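Long-range contact in S12 family peptidase (Streptomyces sp. 82F2, PDB 3WWX), which probably hydrolyses amide bonds of D-configured substrates, as a D-stereospecific amidohydrolase of the serine beta-lactamase-like S12 peptidase family: residues Asp290-Val298 with Gln335-Thr345. Sequence-based numbering, arbitrary orientation.
Sequences DKLSCGVEV and QKVIEAEFCGT
The side chain of L292 is the bump that fills a hollow on the helix, lined by Q335, I338, E339, F342 and C343. CD1 of L292 beds against CB of F342 at 3.4 Å and reaches CG2 of I338, while CD2 lies against NE2 of Q335. Beside it, V298 presses a single methyl onto the F342 ring, CG1 sitting 3.6 Å from the ring centroid and 5° off the normal, a CH-pi contact; CG of E341 lies toward the rim of the other face. V296 CG1 meets the ring obliquely. In the beta-lactamase-type fold, the C-terminal helix 334-343 packs on the antiparallel sheet, and here it meets the hairpin of strands 288-291 and 297-305, whose connection includes a type I turn from L292 to G295. A disulfide, C294 to C343, ties that turn to the last turn of the helix. Next to it, the carboxylate of E339 takes both S293 donors: backbone N gives to the syn lone pair of OE2, and S293 OG donates to E339 OE1 at 2.7 Å, on the syn side but slightly out of the carboxylate plane. E339 is bent at chi2 (-83°), which brings its carboxylate to the turn; OE1 also accepts from T345 OG1 on its anti lone pair, so three bonds fix the group's rotation. Toward the start of the helix, Q335 NE2 bonds weakly to D290 OD2 at 3.3 Å, amide and carboxylate planes 44° apart.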
ATOM      1  N   ASP A 290     -11.017  -3.777   9.202  1.00 13.09           N
ATOM      2  CA  ASP A 290     -12.159  -2.887   9.371  1.00 14.94           C
ATOM      3  C   ASP A 290     -13.359  -3.785   9.522  1.00 17.58           C
ATOM      4  O   ASP A 290     -13.412  -4.844   8.925  1.00 16.97           O
ATOM      5  CB  ASP A 290     -12.301  -1.977   8.149  1.00 17.55           C
ATOM      6  CG  ASP A 290     -13.300  -0.837   8.357  1.00 21.56           C
ATOM      7  OD1 ASP A 290     -13.795  -0.644   9.486  1.00 23.28           O
ATOM      8  OD2 ASP A 290     -13.551  -0.129   7.360  1.00 29.51           O
ATOM      9  N   LYS A 291     -14.315  -3.385  10.341  1.00 16.51           N
ATOM     10  CA  LYS A 291     -15.589  -4.082  10.382  1.00 15.76           C
ATOM     11  C   LYS A 291     -16.634  -3.235   9.687  1.00 14.71           C
ATOM     12  O   LYS A 291     -16.880  -2.087  10.070  1.00 17.89           O
ATOM     13  CB  LYS A 291     -16.024  -4.348  11.814  1.00 16.60           C
ATOM     14  CG  LYS A 291     -17.295  -5.172  11.824  1.00 19.30           C
ATOM     15  CD  LYS A 291     -17.307  -6.219  12.914  1.00 29.85           C
ATOM     16  CE  LYS A 291     -17.274  -5.597  14.273  1.00 33.81           C
ATOM     17  NZ  LYS A 291     -18.271  -4.502  14.380  1.00 45.35           N
ATOM     18  N   LEU A 292     -17.254  -3.807   8.669  1.00 13.59           N
ATOM     19  CA  LEU A 292     -18.183  -3.082   7.815  1.00 13.74           C
ATOM     20  C   LEU A 292     -19.584  -3.019   8.433  1.00 16.31           C
ATOM     21  O   LEU A 292     -19.832  -3.586   9.495  1.00 16.74           O
ATOM     22  CB  LEU A 292     -18.208  -3.717   6.431  1.00 14.44           C
ATOM     23  CG  LEU A 292     -16.825  -3.859   5.779  1.00 13.26           C
ATOM     24  CD1 LEU A 292     -16.970  -4.607   4.485  1.00 12.54           C
ATOM     25  CD2 LEU A 292     -16.175  -2.488   5.543  1.00 15.47           C
ATOM     26  N   SER A 293     -20.485  -2.306   7.773  1.00 18.39           N
ATOM     27  CA  SER A 293     -21.772  -1.970   8.369  1.00 21.01           C
ATOM     28  C   SER A 293     -22.529  -3.225   8.751  1.00 21.13           C
ATOM     29  O   SER A 293     -23.189  -3.253   9.795  1.00 21.05           O
ATOM     30  CB  SER A 293     -22.603  -1.118   7.402  1.00 19.46           C
ATOM     31  OG  SER A 293     -22.971  -1.839   6.248  1.00 18.31           O
ATOM     32  N   CYS A 294     -22.413  -4.253   7.911  1.00 15.80           N
ATOM     33  CA  CYS A 294     -23.134  -5.516   8.086  1.00 19.00           C
ATOM     34  C   CYS A 294     -22.382  -6.490   8.983  1.00 17.40           C
ATOM     35  O   CYS A 294     -22.815  -7.633   9.140  1.00 21.54           O
ATOM     36  CB  CYS A 294     -23.405  -6.179   6.747  1.00 17.51           C
ATOM     37  SG  CYS A 294     -21.925  -6.760   5.865  1.00 17.62           S
ATOM     38  N   GLY A 295     -21.277  -6.056   9.573  1.00 16.98           N
ATOM     39  CA  GLY A 295     -20.552  -6.865  10.547  1.00 15.13           C
ATOM     40  C   GLY A 295     -19.440  -7.729   9.966  1.00 13.19           C
ATOM     41  O   GLY A 295     -18.655  -8.326  10.694  1.00 14.77           O
ATOM     42  N   VAL A 296     -19.347  -7.758   8.649  1.00 12.38           N
ATOM     43  CA  VAL A 296     -18.256  -8.482   8.015  1.00 13.25           C
ATOM     44  C   VAL A 296     -16.941  -7.739   8.225  1.00 12.23           C
ATOM     45  O   VAL A 296     -16.835  -6.517   7.984  1.00 12.99           O
ATOM     46  CB  VAL A 296     -18.514  -8.716   6.521  1.00 11.10           C
ATOM     47  CG1 VAL A 296     -17.294  -9.289   5.823  1.00 13.50           C
ATOM     48  CG2 VAL A 296     -19.700  -9.670   6.315  1.00 12.57           C
ATOM     49  N   GLU A 297     -15.945  -8.492   8.666  1.00 12.94           N
ATOM     50  CA  GLU A 297     -14.621  -7.973   8.926  1.00 11.47           C
ATOM     51  C   GLU A 297     -13.736  -8.241   7.720  1.00 12.95           C
ATOM     52  O   GLU A 297     -13.630  -9.372   7.239  1.00 13.58           O
ATOM     53  CB  GLU A 297     -14.053  -8.677  10.154  1.00 11.47           C
ATOM     54  CG  GLU A 297     -12.648  -8.278  10.517  1.00 16.49           C
ATOM     55  CD  GLU A 297     -12.091  -9.122  11.657  1.00 19.35           C
ATOM     56  OE1 GLU A 297     -11.445 -10.183  11.427  1.00 17.55           O
ATOM     57  OE2 GLU A 297     -12.302  -8.685  12.808  1.00 26.57           O
ATOM     58  N   VAL A 298     -13.095  -7.183   7.225  1.00 11.26           N
ATOM     59  CA  VAL A 298     -12.194  -7.305   6.083  1.00 11.25           C
ATOM     60  C   VAL A 298     -10.797  -6.862   6.448  1.00 10.85           C
ATOM     61  O   VAL A 298     -10.592  -6.023   7.326  1.00 11.54           O
ATOM     62  CB  VAL A 298     -12.693  -6.528   4.854  1.00 11.63           C
ATOM     63  CG1 VAL A 298     -13.926  -7.210   4.290  1.00 11.92           C
ATOM     64  CG2 VAL A 298     -12.974  -5.057   5.174  1.00 13.72           C
ATOM     65  N   GLN A 335     -14.610   3.287  -0.237  1.00 16.14           N
ATOM     66  CA  GLN A 335     -15.352   2.587   0.805  1.00 15.34           C
ATOM     67  C   GLN A 335     -16.719   2.142   0.306  1.00 14.54           C
ATOM     68  O   GLN A 335     -17.203   1.066   0.685  1.00 15.40           O
ATOM     69  CB  GLN A 335     -15.494   3.445   2.067  1.00 18.66           C
ATOM     70  CG  GLN A 335     -15.862   2.647   3.307  1.00 17.11           C
ATOM     71  CD  GLN A 335     -14.774   1.682   3.737  1.00 19.03           C
ATOM     72  OE1 GLN A 335     -13.620   1.769   3.307  1.00 19.97           O
ATOM     73  NE2 GLN A 335     -15.147   0.739   4.587  1.00 23.16           N
ATOM     74  N   LYS A 336     -17.363   2.932  -0.552  1.00 15.21           N
ATOM     75  CA  LYS A 336     -18.638   2.521  -1.122  1.00 14.26           C
ATOM     76  C   LYS A 336     -18.510   1.210  -1.907  1.00 15.29           C
ATOM     77  O   LYS A 336     -19.419   0.394  -1.913  1.00 15.30           O
ATOM     78  CB  LYS A 336     -19.212   3.610  -2.028  1.00 15.13           C
ATOM     79  CG  LYS A 336     -19.786   4.805  -1.306  1.00 27.04           C
ATOM     80  CD  LYS A 336     -20.567   5.690  -2.293  1.00 25.81           C
ATOM     81  CE  LYS A 336     -21.127   6.927  -1.622  1.00 40.81           C
ATOM     82  NZ  LYS A 336     -20.062   7.722  -0.956  1.00 46.56           N
ATOM     83  N   VAL A 337     -17.385   1.002  -2.591  1.00 13.37           N
ATOM     84  CA  VAL A 337     -17.187  -0.218  -3.356  1.00 13.85           C
ATOM     85  C   VAL A 337     -17.034  -1.410  -2.404  1.00 11.95           C
ATOM     86  O   VAL A 337     -17.587  -2.483  -2.644  1.00 12.51           O
ATOM     87  CB  VAL A 337     -15.950  -0.102  -4.285  1.00 12.92           C
ATOM     88  CG1 VAL A 337     -15.750  -1.387  -5.065  1.00 12.21           C
ATOM     89  CG2 VAL A 337     -16.132   1.089  -5.265  1.00 14.24           C
ATOM     90  N   ILE A 338     -16.289  -1.199  -1.329  1.00 10.93           N
ATOM     91  CA  ILE A 338     -16.063  -2.231  -0.313  1.00 11.78           C
ATOM     92  C   ILE A 338     -17.377  -2.613   0.363  1.00 13.16           C
ATOM     93  O   ILE A 338     -17.698  -3.806   0.499  1.00 12.26           O
ATOM     94  CB  ILE A 338     -15.014  -1.773   0.708  1.00 11.39           C
ATOM     95  CG1 ILE A 338     -13.634  -1.621   0.031  1.00 13.30           C
ATOM     96  CG2 ILE A 338     -14.908  -2.764   1.859  1.00 12.05           C
ATOM     97  CD1 ILE A 338     -12.620  -0.826   0.852  1.00 12.55           C
ATOM     98  N   GLU A 339     -18.157  -1.613   0.761  1.00 13.00           N
ATOM     99  CA  GLU A 339     -19.448  -1.873   1.385  1.00 13.07           C
ATOM    100  C   GLU A 339     -20.397  -2.574   0.424  1.00 12.11           C
ATOM    101  O   GLU A 339     -21.133  -3.479   0.823  1.00 14.44           O
ATOM    102  CB  GLU A 339     -20.064  -0.574   1.901  1.00 14.18           C
ATOM    103  CG  GLU A 339     -19.542  -0.135   3.230  1.00 14.79           C
ATOM    104  CD  GLU A 339     -20.225  -0.809   4.407  1.00 15.07           C
ATOM    105  OE1 GLU A 339     -21.326  -1.372   4.218  1.00 18.32           O
ATOM    106  OE2 GLU A 339     -19.665  -0.735   5.504  1.00 16.54           O
ATOM    107  N   ALA A 340     -20.398  -2.182  -0.845  1.00 13.09           N
ATOM    108  CA  ALA A 340     -21.279  -2.814  -1.819  1.00 13.85           C
ATOM    109  C   ALA A 340     -20.944  -4.298  -1.954  1.00 14.53           C
ATOM    110  O   ALA A 340     -21.819  -5.174  -1.927  1.00 15.34           O
ATOM    111  CB  ALA A 340     -21.165  -2.124  -3.149  1.00 16.22           C
ATOM    112  N   GLU A 341     -19.658  -4.590  -2.072  1.00 12.77           N
ATOM    113  CA  GLU A 341     -19.231  -5.957  -2.296  1.00 11.44           C
ATOM    114  C   GLU A 341     -19.462  -6.837  -1.077  1.00 11.99           C
ATOM    115  O   GLU A 341     -19.997  -7.947  -1.216  1.00 13.53           O
ATOM    116  CB  GLU A 341     -17.754  -5.989  -2.691  1.00 11.88           C
ATOM    117  CG  GLU A 341     -17.177  -7.399  -2.897  1.00 12.80           C
ATOM    118  CD  GLU A 341     -17.890  -8.202  -3.974  1.00 13.55           C
ATOM    119  OE1 GLU A 341     -17.930  -9.442  -3.867  1.00 12.40           O
ATOM    120  OE2 GLU A 341     -18.374  -7.613  -4.971  1.00 13.40           O
ATOM    121  N   PHE A 342     -19.050  -6.394   0.099  1.00 11.96           N
ATOM    122  CA  PHE A 342     -19.089  -7.269   1.275  1.00 11.61           C
ATOM    123  C   PHE A 342     -20.413  -7.228   2.029  1.00 15.28           C
ATOM    124  O   PHE A 342     -20.725  -8.168   2.756  1.00 15.35           O
ATOM    125  CB  PHE A 342     -17.921  -6.974   2.205  1.00 12.68           C
ATOM    126  CG  PHE A 342     -16.596  -7.373   1.632  1.00 11.71           C
ATOM    127  CD1 PHE A 342     -16.151  -8.681   1.708  1.00 11.73           C
ATOM    128  CD2 PHE A 342     -15.807  -6.443   0.985  1.00 12.11           C
ATOM    129  CE1 PHE A 342     -14.935  -9.043   1.157  1.00 12.47           C
ATOM    130  CE2 PHE A 342     -14.607  -6.811   0.413  1.00 12.23           C
ATOM    131  CZ  PHE A 342     -14.167  -8.101   0.509  1.00 12.22           C
ATOM    132  N   CYS A 343     -21.185  -6.154   1.853  1.00 14.17           N
ATOM    133  CA  CYS A 343     -22.466  -6.000   2.565  1.00 15.15           C
ATOM    134  C   CYS A 343     -23.667  -5.807   1.653  1.00 18.16           C
ATOM    135  O   CYS A 343     -24.806  -5.781   2.142  1.00 20.10           O
ATOM    136  CB  CYS A 343     -22.377  -4.834   3.551  1.00 16.28           C
ATOM    137  SG  CYS A 343     -21.194  -5.107   4.871  1.00 17.67           S
ATOM    138  N   GLY A 344     -23.433  -5.689   0.345  1.00 17.99           N
ATOM    139  CA  GLY A 344     -24.514  -5.464  -0.603  1.00 19.85           C
ATOM    140  C   GLY A 344     -25.121  -4.080  -0.497  1.00 21.96           C
ATOM    141  O   GLY A 344     -26.232  -3.852  -0.977  1.00 27.00           O
ATOM    142  N   THR A 345     -24.397  -3.156   0.127  1.00 21.07           N
ATOM    143  CA  THR A 345     -24.875  -1.797   0.361  1.00 24.66           C
ATOM    144  C   THR A 345     -25.017  -1.031  -0.954  1.00 27.83           C
ATOM    145  O   THR A 345     -24.054  -0.888  -1.715  1.00 24.47           O
ATOM    146  CB  THR A 345     -23.914  -1.028   1.295  1.00 24.38           C
ATOM    147  OG1 THR A 345     -23.700  -1.774   2.502  1.00 22.53           O
ATOM    148  CG2 THR A 345     -24.478   0.349   1.652  1.00 26.31           C
TER